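Local coordinates for methylxanthine N1-demethylase NdmA (Pseudomonas putida, PDB 6ICN), which removes the N1-methyl group of caffeine as a Rieske non-haem iron oxygenase, giving theobromine and formaldehyde in the first step of bacterial caffeine breakdown, at residues 241-244 with 250-253; 184-189 with 264-269; 39-44 with 71-76. One frame throughout, in Å; residues are numbered along the deposited sequence.

Contact 3 comes first along the chain and closes a loop of 26 residues within the Rieske domain. It ties the start of helix 41-47 to strand 72-77, in an antiparallel sheet. Contact 2 opens later, at the end of helix 179-186, and closes on strand 263-274 after a much longer loop. Contact 1 falls wholly within that loop and joins the two strands of a hairpin, 239-246 and 250-257. Contacts 1 and 2 touch: strands 250-257 and 263-274 are neighbours in the large catalytic-domain sheet, and Ile251 packs on Phe186. Both hold residues of the caffeine pocket. Contact 3 lies on the opposite side of the chain's centre, its centre about 25 Å from the centres of contacts 1 and 2.

Contact 1: 241-244 with 250-253; sequences FSYT and AINL
Leu253 buries the most surface in this contact, with its CD1 methyl over the centre of the Tyr243 ring. Leu253 CD1 sits 3.7 Å from the centroid of the Tyr243 ring and 8° off its normal, a CH-pi contact. CG of Leu253 is anti to its backbone N (chi1 169°), which turns the branch toward the neighbouring strand. The same CD1 also meets CB of Phe241 at 3.6 Å, while CD2 lies over a face of the Phe241 ring, offset toward its rim. One leucine thus packs against both aromatic residues. Ile251 comes to the Tyr243 ring from its edge, with CG2 3.9 Å from CD2 of Tyr243. The two strands, 239-246 and 250-257, form an antiparallel beta hairpin in the sheet of the catalytic domain. Tyr243 and Leu253 are a non-hydrogen-bonded pair. Thr244 and Asn252, the next pair, are hydrogen-bonded. Thr244 N gives a nearly straight bond to Asn252 O, 2.8 Å long and in the carbonyl plane. Asn252 N returns a bond of 2.9 Å to Thr244 O, from above the carbonyl plane. On the face of the sheet that holds Thr244 and Asn252, a water joins the strands. It accepts from Asn252 ND2 at 3.0 Å and is hydrogen-bonded to Thr244 OG1 at 2.9 Å. It is also hydrogen-bonded to Ser242 O. Asn252 OD1 takes a hydrogen bond from Ser158 N, so both ends of the amide are held. On the other face, Phe241 and Leu253 touch the bound caffeine, and Phe222 stacks on Tyr243.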
loop_
_atom_site.group_PDB
_atom_site.type_symbol
_atom_site.label_atom_id
_atom_site.label_comp_id
_atom_site.label_asym_id
_atom_site.label_seq_id
_atom_site.Cartn_x
_atom_site.Cartn_y
_atom_site.Cartn_z
ATOM N N PHE A 241 4.150 2.915 -46.001
ATOM C CA PHE A 241 4.971 3.512 -44.945
ATOM C C PHE A 241 6.174 4.235 -45.548
ATOM O O PHE A 241 6.999 3.602 -46.210
ATOM C CB PHE A 241 5.500 2.438 -43.988
ATOM C CG PHE A 241 4.495 1.901 -43.000
ATOM C CD1 PHE A 241 3.157 2.240 -43.066
ATOM C CD2 PHE A 241 4.921 1.045 -41.982
ATOM C CE1 PHE A 241 2.258 1.730 -42.143
ATOM C CE2 PHE A 241 4.025 0.532 -41.054
ATOM C CZ PHE A 241 2.691 0.878 -41.138
ATOM N N SER A 242 6.329 5.526 -45.249
ATOM C CA SER A 242 7.523 6.268 -45.646
ATOM C C SER A 242 8.246 6.774 -44.402
ATOM O O SER A 242 7.702 7.613 -43.674
ATOM C CB SER A 242 7.167 7.435 -46.568
ATOM O OG SER A 242 8.318 8.205 -46.835
ATOM N N TYR A 243 9.463 6.276 -44.168
ATOM C CA TYR A 243 10.243 6.601 -42.977
ATOM C C TYR A 243 11.297 7.654 -43.282
ATOM O O TYR A 243 12.066 7.514 -44.242
ATOM C CB TYR A 243 10.962 5.368 -42.425
ATOM C CG TYR A 243 10.098 4.249 -41.891
ATOM C CD1 TYR A 243 9.522 3.323 -42.751
ATOM C CD2 TYR A 243 9.891 4.095 -40.516
ATOM C CE1 TYR A 243 8.756 2.271 -42.270
ATOM C CE2 TYR A 243 9.128 3.040 -40.022
ATOM C CZ TYR A 243 8.562 2.137 -40.910
ATOM O OH TYR A 243 7.797 1.098 -40.449
ATOM N N THR A 244 11.381 8.667 -42.423
ATOM C CA THR A 244 12.494 9.609 -42.409
ATOM C C THR A 244 13.033 9.612 -40.989
ATOM O O THR A 244 12.375 10.132 -40.078
ATOM C CB THR A 244 12.057 11.013 -42.817
ATOM O OG1 THR A 244 11.385 10.956 -44.076
ATOM C CG2 THR A 244 13.262 11.927 -42.906
ATOM N N ALA A 250 15.312 9.579 -33.669
ATOM C CA ALA A 250 14.004 10.105 -34.046
ATOM C C ALA A 250 13.492 9.404 -35.292
ATOM O O ALA A 250 14.243 9.213 -36.251
ATOM C CB ALA A 250 14.072 11.609 -34.285
ATOM N N ILE A 251 12.213 9.028 -35.283
ATOM C CA ILE A 251 11.578 8.372 -36.422
ATOM C C ILE A 251 10.331 9.143 -36.833
ATOM O O ILE A 251 9.410 9.326 -36.027
ATOM C CB ILE A 251 11.219 6.910 -36.118
ATOM C CG1 ILE A 251 12.485 6.114 -35.775
ATOM C CG2 ILE A 251 10.455 6.275 -37.282
ATOM C CD1 ILE A 251 12.169 4.863 -34.998
ATOM N N ASN A 252 10.285 9.570 -38.101
ATOM C CA ASN A 252 9.099 10.172 -38.694
ATOM C C ASN A 252 8.521 9.161 -39.675
ATOM O O ASN A 252 9.161 8.833 -40.684
ATOM C CB ASN A 252 9.443 11.492 -39.386
ATOM C CG ASN A 252 8.206 12.230 -39.882
ATOM O OD1 ASN A 252 7.635 13.055 -39.162
ATOM N ND2 ASN A 252 7.792 11.946 -41.112
ATOM N N LEU A 253 7.331 8.634 -39.366
ATOM C CA LEU A 253 6.681 7.620 -40.196
ATOM C C LEU A 253 5.406 8.208 -40.797
ATOM O O LEU A 253 4.439 8.485 -40.075
ATOM C CB LEU A 253 6.379 6.358 -39.383
ATOM C CG LEU A 253 5.476 5.316 -40.052
ATOM C CD1 LEU A 253 6.055 4.862 -41.405
ATOM C CD2 LEU A 253 5.274 4.101 -39.131
HETATM O O HOH W 1 8.601 10.375 -43.503
#

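Contact 2: 184-189 with 264-269; sequences ENFTDF and HVLFNV. With CFF (caffeine), chain F.
Phe186, in the last turn of its helix, stands across from Asn268 on an extended strand, with their CA atoms 8.3 Å apart. No hydrogen bond joins the two segments, so side chains bridge the gap. The Phe186 ring fills it. A first torsion of -163° swings the ring away from the backbone N and in between the strand and the caffeine. CB of Asn268 lies over one face of the ring, 4.0 Å from the centroid of the Phe186 ring and 28° off the normal, in a CH-pi contact. The closest ring atom is Phe186 CE2, 3.6 Å from Asn268 CB. The amide of Asn268 is turned nearly parallel to the ring, with the planes 16° apart, and its ND2 is hydrogen-bonded to the hydroxyl of Tyr173. CB of Leu266 meets the ring at its edge, 4.3 Å from Phe186 CZ.

The opposite face of the ring belongs to the substrate. Methyl carbon C10 of caffeine, the group on N1, sits over the centre of the Phe186 ring, 3.5 Å above the plane. Phe186 O is also close to this methyl, 3.1 Å from caffeine C10. Leu266 packs on the purine rings, with its CD1 3.4 Å from caffeine C4. Phe186 and Leu266 are thus two of the residues that line the caffeine pocket of this N1-demethylase, and Asn268 backs the first.

A cobalt ion, with Asp307 among its ligands, is bound about 7 Å from the Phe186 side chain, and nearby Asp188 OD2 hydrogen-bonds to NE2 of the cluster-pocket residue His102 of a second subunit. Helix 179-186 packs through Phe186 on Ile251 of strand 250-257, while strand 277-286, on the other side of strand 263-274, lends Phe284 beside Leu266 and Leu282 beside Asn268.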
loop_
_atom_site.group_PDB
_atom_site.type_symbol
_atom_site.label_atom_id
_atom_site.label_comp_id
_atom_site.label_asym_id
_atom_site.label_seq_id
_atom_site.Cartn_x
_atom_site.Cartn_y
_atom_site.Cartn_z
ATOM N N GLU A 184 15.155 0.317 -32.768
ATOM C CA GLU A 184 15.048 -0.915 -33.541
ATOM C C GLU A 184 13.672 -1.550 -33.386
ATOM O O GLU A 184 13.119 -2.089 -34.353
ATOM C CB GLU A 184 16.161 -1.883 -33.127
ATOM C CG GLU A 184 17.535 -1.313 -33.411
ATOM C CD GLU A 184 18.645 -2.315 -33.231
ATOM O OE1 GLU A 184 18.346 -3.529 -33.241
ATOM O OE2 GLU A 184 19.804 -1.885 -33.048
ATOM N N ASN A 185 13.076 -1.465 -32.191
ATOM C CA ASN A 185 11.720 -1.979 -32.015
ATOM C C ASN A 185 10.718 -1.232 -32.894
ATOM O O ASN A 185 9.812 -1.840 -33.474
ATOM C CB ASN A 185 11.330 -1.891 -30.533
ATOM C CG ASN A 185 9.868 -2.227 -30.286
ATOM O OD1 ASN A 185 9.069 -1.340 -29.998
ATOM N ND2 ASN A 185 9.503 -3.502 -30.426
ATOM N N PHE A 186 10.885 0.081 -33.041
ATOM C CA PHE A 186 9.901 0.857 -33.788
ATOM C C PHE A 186 9.939 0.547 -35.280
ATOM O O PHE A 186 8.892 0.557 -35.935
ATOM C CB PHE A 186 10.127 2.350 -33.544
ATOM C CG PHE A 186 8.954 3.201 -33.922
ATOM C CD1 PHE A 186 8.809 3.656 -35.226
ATOM C CD2 PHE A 186 7.987 3.535 -32.982
ATOM C CE1 PHE A 186 7.716 4.436 -35.592
ATOM C CE2 PHE A 186 6.886 4.311 -33.344
ATOM C CZ PHE A 186 6.758 4.765 -34.643
ATOM N N THR A 187 11.122 0.265 -35.824
ATOM C CA THR A 187 11.307 0.078 -37.260
ATOM C C THR A 187 11.384 -1.386 -37.659
ATOM O O THR A 187 11.759 -1.689 -38.793
ATOM C CB THR A 187 12.585 0.786 -37.728
ATOM O OG1 THR A 187 13.711 0.250 -37.032
ATOM C CG2 THR A 187 12.518 2.313 -37.491
ATOM N N ASP A 188 11.075 -2.299 -36.746
ATOM C CA ASP A 188 11.256 -3.726 -36.978
ATOM C C ASP A 188 10.026 -4.292 -37.671
ATOM O O ASP A 188 8.938 -4.314 -37.087
ATOM C CB ASP A 188 11.502 -4.417 -35.643
ATOM C CG ASP A 188 11.771 -5.892 -35.783
ATOM O OD1 ASP A 188 10.864 -6.617 -36.226
ATOM O OD2 ASP A 188 12.884 -6.316 -35.396
ATOM N N PHE A 189 10.206 -4.765 -38.915
ATOM C CA PHE A 189 9.110 -5.313 -39.707
ATOM C C PHE A 189 8.699 -6.722 -39.266
ATOM O O PHE A 189 7.558 -7.122 -39.501
ATOM C CB PHE A 189 9.491 -5.358 -41.200
ATOM C CG PHE A 189 9.948 -4.030 -41.792
ATOM C CD1 PHE A 189 9.610 -2.813 -41.215
ATOM C CD2 PHE A 189 10.713 -4.015 -42.964
ATOM C CE1 PHE A 189 10.045 -1.603 -41.791
ATOM C CE2 PHE A 189 11.145 -2.817 -43.543
ATOM C CZ PHE A 189 10.809 -1.612 -42.956
ATOM N N HIS A 264 -1.620 9.633 -42.057
ATOM C CA HIS A 264 -1.435 9.505 -40.613
ATOM C C HIS A 264 0.068 9.496 -40.376
ATOM O O HIS A 264 0.778 8.704 -40.999
ATOM C CB HIS A 264 -2.106 8.220 -40.090
ATOM C CG HIS A 264 -2.275 8.159 -38.598
ATOM N ND1 HIS A 264 -3.490 8.365 -37.972
ATOM C CD2 HIS A 264 -1.387 7.881 -37.613
ATOM C CE1 HIS A 264 -3.337 8.231 -36.664
ATOM N NE2 HIS A 264 -2.072 7.932 -36.421
ATOM N N VAL A 265 0.567 10.393 -39.523
ATOM C CA VAL A 265 2.004 10.539 -39.297
ATOM C C VAL A 265 2.309 10.195 -37.845
ATOM O O VAL A 265 1.647 10.706 -36.935
ATOM C CB VAL A 265 2.493 11.962 -39.615
ATOM C CG1 VAL A 265 4.005 12.050 -39.467
ATOM C CG2 VAL A 265 2.052 12.387 -41.025
ATOM N N LEU A 266 3.314 9.353 -37.631
ATOM C CA LEU A 266 3.801 9.021 -36.296
ATOM C C LEU A 266 5.215 9.556 -36.142
ATOM O O LEU A 266 6.095 9.248 -36.955
ATOM C CB LEU A 266 3.791 7.513 -36.048
ATOM C CG LEU A 266 2.442 6.826 -36.225
ATOM C CD1 LEU A 266 2.663 5.332 -36.392
ATOM C CD2 LEU A 266 1.540 7.104 -35.019
ATOM N N PHE A 267 5.439 10.353 -35.105
ATOM C CA PHE A 267 6.760 10.895 -34.821
ATOM C C PHE A 267 7.160 10.377 -33.450
ATOM O O PHE A 267 6.548 10.735 -32.434
ATOM C CB PHE A 267 6.751 12.423 -34.876
ATOM C CG PHE A 267 8.062 13.062 -34.522
ATOM C CD1 PHE A 267 9.106 13.121 -35.445
ATOM C CD2 PHE A 267 8.255 13.627 -33.268
ATOM C CE1 PHE A 267 10.298 13.732 -35.121
ATOM C CE2 PHE A 267 9.464 14.246 -32.925
ATOM C CZ PHE A 267 10.488 14.300 -33.853
ATOM N N ASN A 268 8.158 9.505 -33.421
ATOM C CA ASN A 268 8.577 8.871 -32.177
ATOM C C ASN A 268 10.045 9.178 -31.931
ATOM O O ASN A 268 10.877 9.005 -32.828
ATOM C CB ASN A 268 8.335 7.354 -32.228
ATOM C CG ASN A 268 8.443 6.705 -30.848
ATOM O OD1 ASN A 268 9.516 6.219 -30.481
ATOM N ND2 ASN A 268 7.337 6.720 -30.064
ATOM N N VAL A 269 10.368 9.650 -30.727
ATOM C CA VAL A 269 11.759 9.937 -30.380
ATOM C C VAL A 269 12.016 9.561 -28.918
ATOM O O VAL A 269 11.159 9.752 -28.046
ATOM C CB VAL A 269 12.107 11.415 -30.684
ATOM C CG1 VAL A 269 11.150 12.391 -29.939
ATOM C CG2 VAL A 269 13.582 11.716 -30.385
HETATM N N1 CFF F . 4.680 1.472 -34.774
HETATM C C2 CFF F . 4.013 1.334 -35.964
HETATM C C10 CFF F . 6.053 1.015 -34.659
HETATM C C6 CFF F . 4.077 2.019 -33.714
HETATM N N3 CFF F . 2.728 1.756 -36.077
HETATM O O11 CFF F . 4.559 0.842 -36.905
HETATM C C12 CFF F . 2.008 1.612 -37.339
HETATM C C4 CFF F . 2.114 2.309 -35.005
HETATM C C5 CFF F . 2.770 2.452 -33.836
HETATM N N9 CFF F . 0.873 2.802 -34.843
HETATM O O13 CFF F . 4.665 2.138 -32.673
HETATM N N7 CFF F . 1.934 3.041 -32.961
HETATM C C8 CFF F . 0.768 3.254 -33.582
HETATM C C14 CFF F . 1.973 3.481 -31.577
#

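Contact 3: 39-44 with 71-76; sequences CTVTEL and DEYVAM
The ring of Tyr73 meets Leu44 along an edge, not over a face. The CD2 methyl of Leu44 lies near the ring plane and touches two neighbouring rim carbons, at 3.5 Å from both CD1 and CE1 of Tyr73. The two side chains run at a slant to one another. The first torsion of Leu44 is fully extended (chi1 179°), which carries the branch out from the helix toward the strand. Val41, one turn earlier, crosses Tyr73 at about a right angle. Its CG1 methyl is 3.9 Å from Tyr73 OH, so the tyrosine spans the first turn of the helix. The contact is apolar, and no hydrogen bond crosses it. The helix start is held by a capping box. Thr40 OG1 accepts from Glu43 N at 2.8 Å, and Glu43 OE1 accepts from Thr40 N at 2.9 Å. A salt bridge to Lys279 also holds Glu43 OE1. This junction belongs to the Rieske domain, away from its cluster. Strand 35-40 runs into helix 41-47, which lies against the sheet. There Leu44 rests on Val66 of strand 62-69, while Tyr73 packs on Lys68 of that strand and on Cys134 and Glu136 of strand 131-137.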
loop_
_atom_site.group_PDB
_atom_site.type_symbol
_atom_site.label_atom_id
_atom_site.label_comp_id
_atom_site.label_asym_id
_atom_site.label_seq_id
_atom_site.Cartn_x
_atom_site.Cartn_y
_atom_site.Cartn_z
ATOM N N CYS A 39 11.558 16.880 -22.457
ATOM C CA CYS A 39 10.235 17.015 -21.865
ATOM C C CYS A 39 9.326 17.635 -22.906
ATOM O O CYS A 39 9.795 18.181 -23.909
ATOM C CB CYS A 39 10.279 17.872 -20.593
ATOM S SG CYS A 39 10.734 19.626 -20.845
ATOM N N THR A 40 8.020 17.505 -22.682
ATOM C CA THR A 40 7.078 18.303 -23.451
ATOM C C THR A 40 6.980 19.699 -22.846
ATOM O O THR A 40 7.309 19.921 -21.672
ATOM C CB THR A 40 5.679 17.679 -23.468
ATOM O OG1 THR A 40 5.132 17.698 -22.138
ATOM C CG2 THR A 40 5.728 16.235 -23.985
ATOM N N VAL A 41 6.541 20.651 -23.678
ATOM C CA VAL A 41 6.244 21.992 -23.170
ATOM C C VAL A 41 5.199 21.910 -22.067
ATOM O O VAL A 41 5.326 22.557 -21.019
ATOM C CB VAL A 41 5.800 22.922 -24.317
ATOM C CG1 VAL A 41 5.304 24.275 -23.762
ATOM C CG2 VAL A 41 6.972 23.158 -25.276
ATOM N N THR A 42 4.198 21.044 -22.256
ATOM C CA THR A 42 3.183 20.804 -21.231
ATOM C C THR A 42 3.808 20.382 -19.898
ATOM O O THR A 42 3.456 20.924 -18.838
ATOM C CB THR A 42 2.191 19.763 -21.744
ATOM O OG1 THR A 42 1.422 20.362 -22.800
ATOM C CG2 THR A 42 1.243 19.316 -20.615
ATOM N N GLU A 43 4.768 19.447 -19.926
ATOM C CA GLU A 43 5.447 19.071 -18.684
ATOM C C GLU A 43 6.149 20.261 -18.037
ATOM O O GLU A 43 6.093 20.432 -16.814
ATOM C CB GLU A 43 6.461 17.955 -18.946
ATOM C CG GLU A 43 5.868 16.597 -19.143
ATOM C CD GLU A 43 6.947 15.565 -19.382
ATOM O OE1 GLU A 43 7.726 15.749 -20.334
ATOM O OE2 GLU A 43 7.021 14.574 -18.619
ATOM N N LEU A 44 6.821 21.102 -18.840
ATOM C CA LEU A 44 7.476 22.267 -18.262
ATOM C C LEU A 44 6.462 23.184 -17.586
ATOM O O LEU A 44 6.690 23.657 -16.465
ATOM C CB LEU A 44 8.254 23.008 -19.353
ATOM C CG LEU A 44 8.978 24.285 -18.922
ATOM C CD1 LEU A 44 9.868 24.102 -17.712
ATOM C CD2 LEU A 44 9.830 24.737 -20.102
ATOM N N ASP A 71 11.605 35.266 -23.011
ATOM C CA ASP A 71 11.085 34.628 -24.209
ATOM C C ASP A 71 11.848 33.360 -24.592
ATOM O O ASP A 71 11.585 32.791 -25.653
ATOM C CB ASP A 71 11.104 35.625 -25.376
ATOM C CG ASP A 71 10.021 36.679 -25.256
ATOM O OD1 ASP A 71 8.905 36.336 -24.802
ATOM O OD2 ASP A 71 10.278 37.849 -25.616
ATOM N N GLU A 72 12.764 32.901 -23.748
ATOM C CA GLU A 72 13.715 31.861 -24.101
ATOM C C GLU A 72 13.531 30.661 -23.181
ATOM O O GLU A 72 13.383 30.826 -21.972
ATOM C CB GLU A 72 15.155 32.391 -23.975
ATOM C CG GLU A 72 16.239 31.417 -24.389
ATOM C CD GLU A 72 17.654 32.004 -24.314
ATOM O OE1 GLU A 72 18.623 31.203 -24.393
ATOM O OE2 GLU A 72 17.790 33.247 -24.175
ATOM N N TYR A 73 13.581 29.460 -23.758
ATOM C CA TYR A 73 13.777 28.251 -22.961
ATOM C C TYR A 73 15.266 28.030 -22.719
ATOM O O TYR A 73 16.069 28.001 -23.670
ATOM C CB TYR A 73 13.156 27.035 -23.660
ATOM C CG TYR A 73 11.651 27.137 -23.781
ATOM C CD1 TYR A 73 10.823 26.876 -22.690
ATOM C CD2 TYR A 73 11.058 27.529 -24.975
ATOM C CE1 TYR A 73 9.450 26.978 -22.805
ATOM C CE2 TYR A 73 9.680 27.644 -25.094
ATOM C CZ TYR A 73 8.883 27.362 -24.000
ATOM O OH TYR A 73 7.525 27.481 -24.122
ATOM N N VAL A 74 15.636 27.879 -21.448
ATOM C CA VAL A 74 17.026 27.783 -21.018
ATOM C C VAL A 74 17.238 26.469 -20.285
ATOM O O VAL A 74 16.388 26.056 -19.483
ATOM C CB VAL A 74 17.418 28.970 -20.116
ATOM C CG1 VAL A 74 18.834 28.821 -19.592
ATOM C CG2 VAL A 74 17.250 30.296 -20.879
ATOM N N ALA A 75 18.377 25.826 -20.557
ATOM C CA ALA A 75 18.820 24.625 -19.849
ATOM C C ALA A 75 20.153 24.892 -19.151
ATOM O O ALA A 75 21.109 25.367 -19.783
ATOM C CB ALA A 75 18.943 23.442 -20.821
ATOM N N MET A 76 20.214 24.598 -17.850
ATOM C CA MET A 76 21.434 24.744 -17.053
ATOM C C MET A 76 21.690 23.435 -16.321
ATOM O O MET A 76 20.780 22.627 -16.139
ATOM C CB MET A 76 21.326 25.870 -16.005
ATOM C CG MET A 76 21.034 27.243 -16.536
ATOM S SD MET A 76 20.943 28.364 -15.129
ATOM C CE MET A 76 19.863 29.610 -15.835
#